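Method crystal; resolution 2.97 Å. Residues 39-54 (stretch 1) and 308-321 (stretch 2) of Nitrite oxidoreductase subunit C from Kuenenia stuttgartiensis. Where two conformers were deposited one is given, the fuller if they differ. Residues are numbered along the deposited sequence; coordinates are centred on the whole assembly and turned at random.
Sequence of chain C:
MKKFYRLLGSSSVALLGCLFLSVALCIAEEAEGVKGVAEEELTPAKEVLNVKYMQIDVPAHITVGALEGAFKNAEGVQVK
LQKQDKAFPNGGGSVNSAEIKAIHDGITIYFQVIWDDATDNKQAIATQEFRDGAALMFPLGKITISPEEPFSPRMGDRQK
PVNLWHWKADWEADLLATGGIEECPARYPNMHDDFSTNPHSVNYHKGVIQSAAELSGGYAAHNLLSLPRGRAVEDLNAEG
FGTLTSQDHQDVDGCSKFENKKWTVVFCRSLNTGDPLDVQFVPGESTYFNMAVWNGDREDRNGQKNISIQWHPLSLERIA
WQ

Stretch 1 39-54: EEELTPAKEVLNVKYM
Stretch 2, residues 308-321: SIQWHPLSLERIAW

Two segments of one chain, at least 263 residues apart in sequence wherever they touch, run side by side as parallel β-strands and bury 1151 Å² between them. Strand 49-53 lies beside strand 312-316, their axes 4.8 Å apart at closest approach and 19° from exactly parallel. The register pairs Leu49 with Leu314, Asn50 with Ser315 and Val51 with Leu316, with CA atoms 4.8 to 4.9 Å apart.

The ladder alternates as parallel strands require. Leu49 N donates to Pro313 O (3.0 Å), Ser315 N to Leu49 O (2.9 Å), Val51 N to Ser315 O (2.8 Å) and Glu317 N to Val51 O (3.2 Å), all nearly straight. Leu49 (phi/psi -92/117), Val51 (-89/109) and Leu314 (-136/132) are extended. Leu49, Val51, Leu314 and Leu316 share one face of the sheet, where their branched hydrocarbon side chains suit a buried site. Leu49 is t with chi2 -84°, Leu314 is t with chi2 81°, and Val51 is t; Leu314 CD1 packs 3.5 Å from Leu49 CD1 and 3.4 Å from Val51 CG2. Asn50 and Ser315, on the other face, are polar and partly exposed.

Tyr53 has the largest covered area, 107 Å². Its CA-to-CB bond points toward stretch 2, and chi1 170° (t) with chi2 74° lays one face of the ring against the backbone of Ile319 and Ala320. Ile319 CA sits 4.0 Å from the centroid of the Tyr53 ring and only 6° off its normal, a CH-pi contact over the face; Ala320 N covers the same face, 3.3 Å from Tyr53 CE2. A broad aromatic surface suits this role, since it can pack against backbone as well as side chains. Tyr53 CZ also meets Ile319 CG2 at 3.6 Å, and Tyr53 CE2 meets Ala320 CB at 3.5 Å.

Pro313, covered over 97 Å², points toward stretch 1 from phi/psi -69/148, its ring C-gamma exo. Lacking an amide hydrogen, it contributes its carbonyl to the ladder and its ring to packing: Pro313 CG lies 3.1 Å from Ala45 O, Pro313 CD 3.4 Å from Glu47 O, and Pro313 CB 3.7 Å from Val48 CG2. Val48 is t. The CA-to-CB bond of Ala45 also points toward stretch 2, its CB 3.2 Å from both Gln310 OE1 and His312 ND1, while Ala45 N donates to Trp311 O at 2.8 Å in a nearly straight hydrogen bond before the paired strands begin.

Glu317, covered over 93 Å², also points toward its partner, with chi1 -101°, between wells, and chi2 155° (t). Its carboxylate can accept at both oxygens: Asn50 ND2 makes a weak hydrogen bond to Glu317 OE2 (2.7 Å, bent to 116°), and Tyr53 N a weak one to Glu317 OE1 (3.3 Å, 167°). Asn50, t with chi2 9°, brings its amide to this carboxylate. Beyond Val51, Tyr53 N is met by the Glu317 side chain, not by a backbone carbonyl of stretch 2.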

# COMPACT_ATOMS: atom_id res chain seq x y z
N GLU C 39 -54.32 -30.10 -12.09
CA GLU C 39 -55.52 -30.38 -11.31
C GLU C 39 -55.19 -31.17 -10.04
O GLU C 39 -55.83 -30.97 -9.00
CB GLU C 39 -56.54 -31.16 -12.14
CG GLU C 39 -57.43 -32.06 -11.27
CD GLU C 39 -58.39 -32.91 -12.05
OE1 GLU C 39 -58.64 -32.62 -13.24
OE2 GLU C 39 -58.91 -33.89 -11.46
N GLU C 40 -54.17 -32.03 -10.10
CA GLU C 40 -53.79 -32.80 -8.92
C GLU C 40 -53.48 -31.88 -7.75
O GLU C 40 -53.77 -32.20 -6.60
CB GLU C 40 -52.58 -33.70 -9.24
CG GLU C 40 -51.97 -34.38 -8.02
CD GLU C 40 -51.44 -35.77 -8.33
OE1 GLU C 40 -51.20 -36.07 -9.52
OE2 GLU C 40 -51.26 -36.56 -7.38
N GLU C 41 -52.89 -30.72 -8.04
CA GLU C 41 -52.58 -29.74 -7.01
C GLU C 41 -53.84 -29.07 -6.45
O GLU C 41 -53.90 -28.75 -5.26
CB GLU C 41 -51.64 -28.69 -7.58
CG GLU C 41 -50.25 -29.23 -7.91
CD GLU C 41 -49.35 -28.19 -8.55
OE1 GLU C 41 -49.39 -28.05 -9.79
OE2 GLU C 41 -48.62 -27.51 -7.80
N LEU C 42 -54.85 -28.83 -7.30
CA LEU C 42 -56.02 -28.07 -6.87
C LEU C 42 -57.02 -28.88 -6.05
O LEU C 42 -57.75 -28.31 -5.23
CB LEU C 42 -56.70 -27.43 -8.08
CG LEU C 42 -55.78 -26.36 -8.69
CD1 LEU C 42 -56.41 -25.69 -9.90
CD2 LEU C 42 -55.38 -25.33 -7.64
N THR C 43 -57.11 -30.20 -6.26
CA THR C 43 -58.04 -30.99 -5.46
C THR C 43 -57.41 -31.33 -4.11
O THR C 43 -56.28 -31.84 -4.07
CB THR C 43 -58.44 -32.29 -6.17
OG1 THR C 43 -57.43 -33.28 -5.96
CG2 THR C 43 -58.60 -32.05 -7.66
N PRO C 44 -58.09 -31.06 -2.99
CA PRO C 44 -57.50 -31.36 -1.68
C PRO C 44 -57.32 -32.86 -1.48
O PRO C 44 -57.97 -33.69 -2.12
CB PRO C 44 -58.52 -30.79 -0.69
CG PRO C 44 -59.30 -29.79 -1.48
CD PRO C 44 -59.37 -30.34 -2.87
N ALA C 45 -56.40 -33.20 -0.58
CA ALA C 45 -56.19 -34.59 -0.21
C ALA C 45 -57.42 -35.15 0.51
O ALA C 45 -58.30 -34.41 0.96
CB ALA C 45 -54.95 -34.73 0.68
N LYS C 46 -57.48 -36.48 0.58
CA LYS C 46 -58.66 -37.13 1.13
C LYS C 46 -58.56 -37.44 2.62
O LYS C 46 -59.57 -37.37 3.33
CB LYS C 46 -58.96 -38.42 0.36
CG LYS C 46 -59.34 -38.20 -1.09
N GLU C 47 -57.37 -37.78 3.12
CA GLU C 47 -57.22 -38.06 4.54
C GLU C 47 -57.24 -36.75 5.33
O GLU C 47 -56.58 -35.78 4.95
CB GLU C 47 -55.93 -38.84 4.82
CG GLU C 47 -55.87 -39.42 6.23
CD GLU C 47 -54.67 -40.31 6.44
OE1 GLU C 47 -54.60 -40.98 7.49
OE2 GLU C 47 -53.78 -40.35 5.56
N VAL C 48 -57.96 -36.75 6.44
CA VAL C 48 -58.19 -35.55 7.22
C VAL C 48 -57.33 -35.58 8.48
O VAL C 48 -57.19 -36.62 9.13
CB VAL C 48 -59.69 -35.41 7.59
CG1 VAL C 48 -59.92 -34.21 8.49
CG2 VAL C 48 -60.53 -35.30 6.32
N LEU C 49 -56.76 -34.42 8.81
CA LEU C 49 -55.99 -34.25 10.03
C LEU C 49 -56.94 -33.77 11.11
O LEU C 49 -57.51 -32.68 11.00
CB LEU C 49 -54.84 -33.27 9.81
CG LEU C 49 -53.72 -33.14 10.84
CD1 LEU C 49 -54.11 -32.19 11.95
CD2 LEU C 49 -53.32 -34.49 11.41
N ASN C 50 -57.11 -34.57 12.15
CA ASN C 50 -58.05 -34.27 13.23
C ASN C 50 -57.29 -33.74 14.43
O ASN C 50 -56.36 -34.39 14.92
CB ASN C 50 -58.85 -35.52 13.60
CG ASN C 50 -60.03 -35.22 14.50
OD1 ASN C 50 -60.36 -34.06 14.74
ND2 ASN C 50 -60.66 -36.27 15.02
N VAL C 51 -57.68 -32.56 14.91
CA VAL C 51 -57.07 -31.96 16.09
C VAL C 51 -57.85 -32.48 17.30
O VAL C 51 -59.01 -32.11 17.51
CB VAL C 51 -57.10 -30.43 16.02
CG1 VAL C 51 -56.41 -29.84 17.23
CG2 VAL C 51 -56.43 -29.95 14.76
N LYS C 52 -57.21 -33.34 18.08
CA LYS C 52 -57.86 -33.97 19.22
C LYS C 52 -57.93 -33.00 20.39
O LYS C 52 -56.93 -32.35 20.73
CB LYS C 52 -57.12 -35.24 19.61
CG LYS C 52 -57.81 -36.03 20.71
CD LYS C 52 -57.14 -37.37 20.92
CE LYS C 52 -57.70 -38.08 22.14
NZ LYS C 52 -59.12 -38.46 21.95
N TYR C 53 -59.10 -32.90 21.02
CA TYR C 53 -59.25 -32.07 22.20
C TYR C 53 -58.72 -32.78 23.44
O TYR C 53 -59.15 -33.90 23.75
CB TYR C 53 -60.71 -31.68 22.40
CG TYR C 53 -60.93 -31.03 23.74
CD1 TYR C 53 -60.52 -29.72 23.97
CD2 TYR C 53 -61.52 -31.72 24.78
CE1 TYR C 53 -60.70 -29.12 25.19
CE2 TYR C 53 -61.71 -31.13 26.01
CZ TYR C 53 -61.30 -29.83 26.21
OH TYR C 53 -61.49 -29.24 27.43
N MET C 54 -57.80 -32.14 24.15
CA MET C 54 -57.20 -32.72 25.35
C MET C 54 -56.58 -31.60 26.18
O MET C 54 -55.71 -30.89 25.67
CB MET C 54 -56.17 -33.79 25.00
CG MET C 54 -54.99 -33.32 24.17
SD MET C 54 -53.74 -34.59 23.95
CE MET C 54 -54.57 -35.66 22.78
N SER C 308 -45.41 -30.33 -0.13
CA SER C 308 -46.62 -31.10 -0.36
C SER C 308 -47.39 -30.39 -1.46
O SER C 308 -47.57 -29.17 -1.41
CB SER C 308 -47.45 -31.19 0.92
OG SER C 308 -48.72 -31.74 0.67
N ILE C 309 -47.85 -31.15 -2.45
CA ILE C 309 -48.46 -30.56 -3.64
C ILE C 309 -49.93 -30.23 -3.44
O ILE C 309 -50.50 -29.51 -4.27
CB ILE C 309 -48.29 -31.47 -4.88
CG1 ILE C 309 -48.91 -32.85 -4.65
CG2 ILE C 309 -46.81 -31.60 -5.23
CD1 ILE C 309 -48.96 -33.70 -5.90
N GLN C 310 -50.57 -30.75 -2.40
CA GLN C 310 -52.01 -30.64 -2.22
C GLN C 310 -52.35 -30.00 -0.89
O GLN C 310 -51.60 -30.12 0.09
CB GLN C 310 -52.67 -32.02 -2.24
CG GLN C 310 -52.26 -32.94 -3.36
CD GLN C 310 -52.56 -34.39 -3.04
OE1 GLN C 310 -53.08 -34.70 -1.97
NE2 GLN C 310 -52.24 -35.28 -3.97
N TRP C 311 -53.47 -29.28 -0.87
CA TRP C 311 -54.07 -28.87 0.38
C TRP C 311 -54.50 -30.11 1.16
O TRP C 311 -55.00 -31.08 0.59
CB TRP C 311 -55.27 -27.96 0.14
CG TRP C 311 -54.89 -26.57 -0.26
CD1 TRP C 311 -54.99 -26.01 -1.50
CD2 TRP C 311 -54.34 -25.55 0.60
NE1 TRP C 311 -54.55 -24.71 -1.47
CE2 TRP C 311 -54.14 -24.41 -0.20
CE3 TRP C 311 -54.01 -25.51 1.95
CZ2 TRP C 311 -53.62 -23.23 0.32
CZ3 TRP C 311 -53.49 -24.33 2.47
CH2 TRP C 311 -53.30 -23.21 1.65
N HIS C 312 -54.32 -30.07 2.47
CA HIS C 312 -54.80 -31.20 3.26
C HIS C 312 -55.92 -30.75 4.18
O HIS C 312 -55.82 -29.69 4.81
CB HIS C 312 -53.67 -31.82 4.09
CG HIS C 312 -52.60 -32.47 3.27
ND1 HIS C 312 -52.71 -33.76 2.80
CD2 HIS C 312 -51.40 -32.02 2.84
CE1 HIS C 312 -51.63 -34.08 2.11
NE2 HIS C 312 -50.82 -33.04 2.12
N PRO C 313 -56.99 -31.53 4.30
CA PRO C 313 -58.10 -31.11 5.16
C PRO C 313 -57.71 -31.16 6.63
O PRO C 313 -56.90 -31.99 7.06
CB PRO C 313 -59.20 -32.14 4.85
CG PRO C 313 -58.82 -32.73 3.54
CD PRO C 313 -57.32 -32.74 3.53
N LEU C 314 -58.30 -30.25 7.40
CA LEU C 314 -58.04 -30.14 8.82
C LEU C 314 -59.36 -29.95 9.54
O LEU C 314 -60.17 -29.11 9.12
CB LEU C 314 -57.09 -28.97 9.12
CG LEU C 314 -57.08 -28.48 10.56
CD1 LEU C 314 -56.20 -29.39 11.37
CD2 LEU C 314 -56.58 -27.05 10.65
N SER C 315 -59.59 -30.71 10.61
CA SER C 315 -60.80 -30.59 11.41
C SER C 315 -60.43 -30.42 12.88
O SER C 315 -59.53 -31.10 13.38
CB SER C 315 -61.72 -31.80 11.23
OG SER C 315 -62.85 -31.70 12.07
N LEU C 316 -61.13 -29.52 13.56
CA LEU C 316 -60.96 -29.31 14.99
C LEU C 316 -62.14 -29.91 15.74
O LEU C 316 -63.30 -29.66 15.39
CB LEU C 316 -60.84 -27.82 15.31
CG LEU C 316 -59.44 -27.20 15.19
CD1 LEU C 316 -59.06 -26.98 13.73
CD2 LEU C 316 -59.36 -25.90 15.97
N GLU C 317 -61.84 -30.71 16.76
CA GLU C 317 -62.88 -31.28 17.60
C GLU C 317 -63.49 -30.21 18.50
O GLU C 317 -62.88 -29.18 18.80
CB GLU C 317 -62.31 -32.41 18.46
CG GLU C 317 -62.61 -33.82 17.95
CD GLU C 317 -61.59 -34.83 18.44
OE1 GLU C 317 -61.37 -34.92 19.66
OE2 GLU C 317 -61.01 -35.54 17.59
N ARG C 318 -64.72 -30.47 18.95
CA ARG C 318 -65.37 -29.59 19.90
C ARG C 318 -64.78 -29.79 21.30
O ARG C 318 -64.13 -30.80 21.59
CB ARG C 318 -66.88 -29.83 19.92
CG ARG C 318 -67.61 -29.32 18.69
CD ARG C 318 -68.71 -30.27 18.27
NE ARG C 318 -69.43 -29.80 17.08
CZ ARG C 318 -69.07 -30.09 15.83
NH1 ARG C 318 -69.78 -29.62 14.82
NH2 ARG C 318 -68.00 -30.84 15.60
N ILE C 319 -65.03 -28.81 22.17
CA ILE C 319 -64.50 -28.86 23.52
C ILE C 319 -65.44 -29.68 24.39
O ILE C 319 -66.66 -29.48 24.37
CB ILE C 319 -64.33 -27.44 24.09
CG1 ILE C 319 -63.32 -26.64 23.26
CG2 ILE C 319 -63.91 -27.49 25.55
CD1 ILE C 319 -63.31 -25.16 23.59
N ALA C 320 -64.87 -30.61 25.16
CA ALA C 320 -65.62 -31.43 26.10
C ALA C 320 -65.98 -30.56 27.31
O ALA C 320 -65.35 -30.61 28.36
CB ALA C 320 -64.83 -32.67 26.51
N TRP C 321 -67.01 -29.74 27.13
CA TRP C 321 -67.47 -28.86 28.20
C TRP C 321 -67.98 -29.66 29.39
O TRP C 321 -68.80 -30.56 29.24
CB TRP C 321 -68.56 -27.93 27.69
CG TRP C 321 -68.08 -26.94 26.68
CD1 TRP C 321 -68.36 -26.93 25.35
CD2 TRP C 321 -67.22 -25.83 26.93
NE1 TRP C 321 -67.73 -25.87 24.75
CE2 TRP C 321 -67.02 -25.17 25.69
CE3 TRP C 321 -66.60 -25.31 28.07
CZ2 TRP C 321 -66.23 -24.03 25.57
CZ3 TRP C 321 -65.81 -24.18 27.95
CH2 TRP C 321 -65.64 -23.55 26.71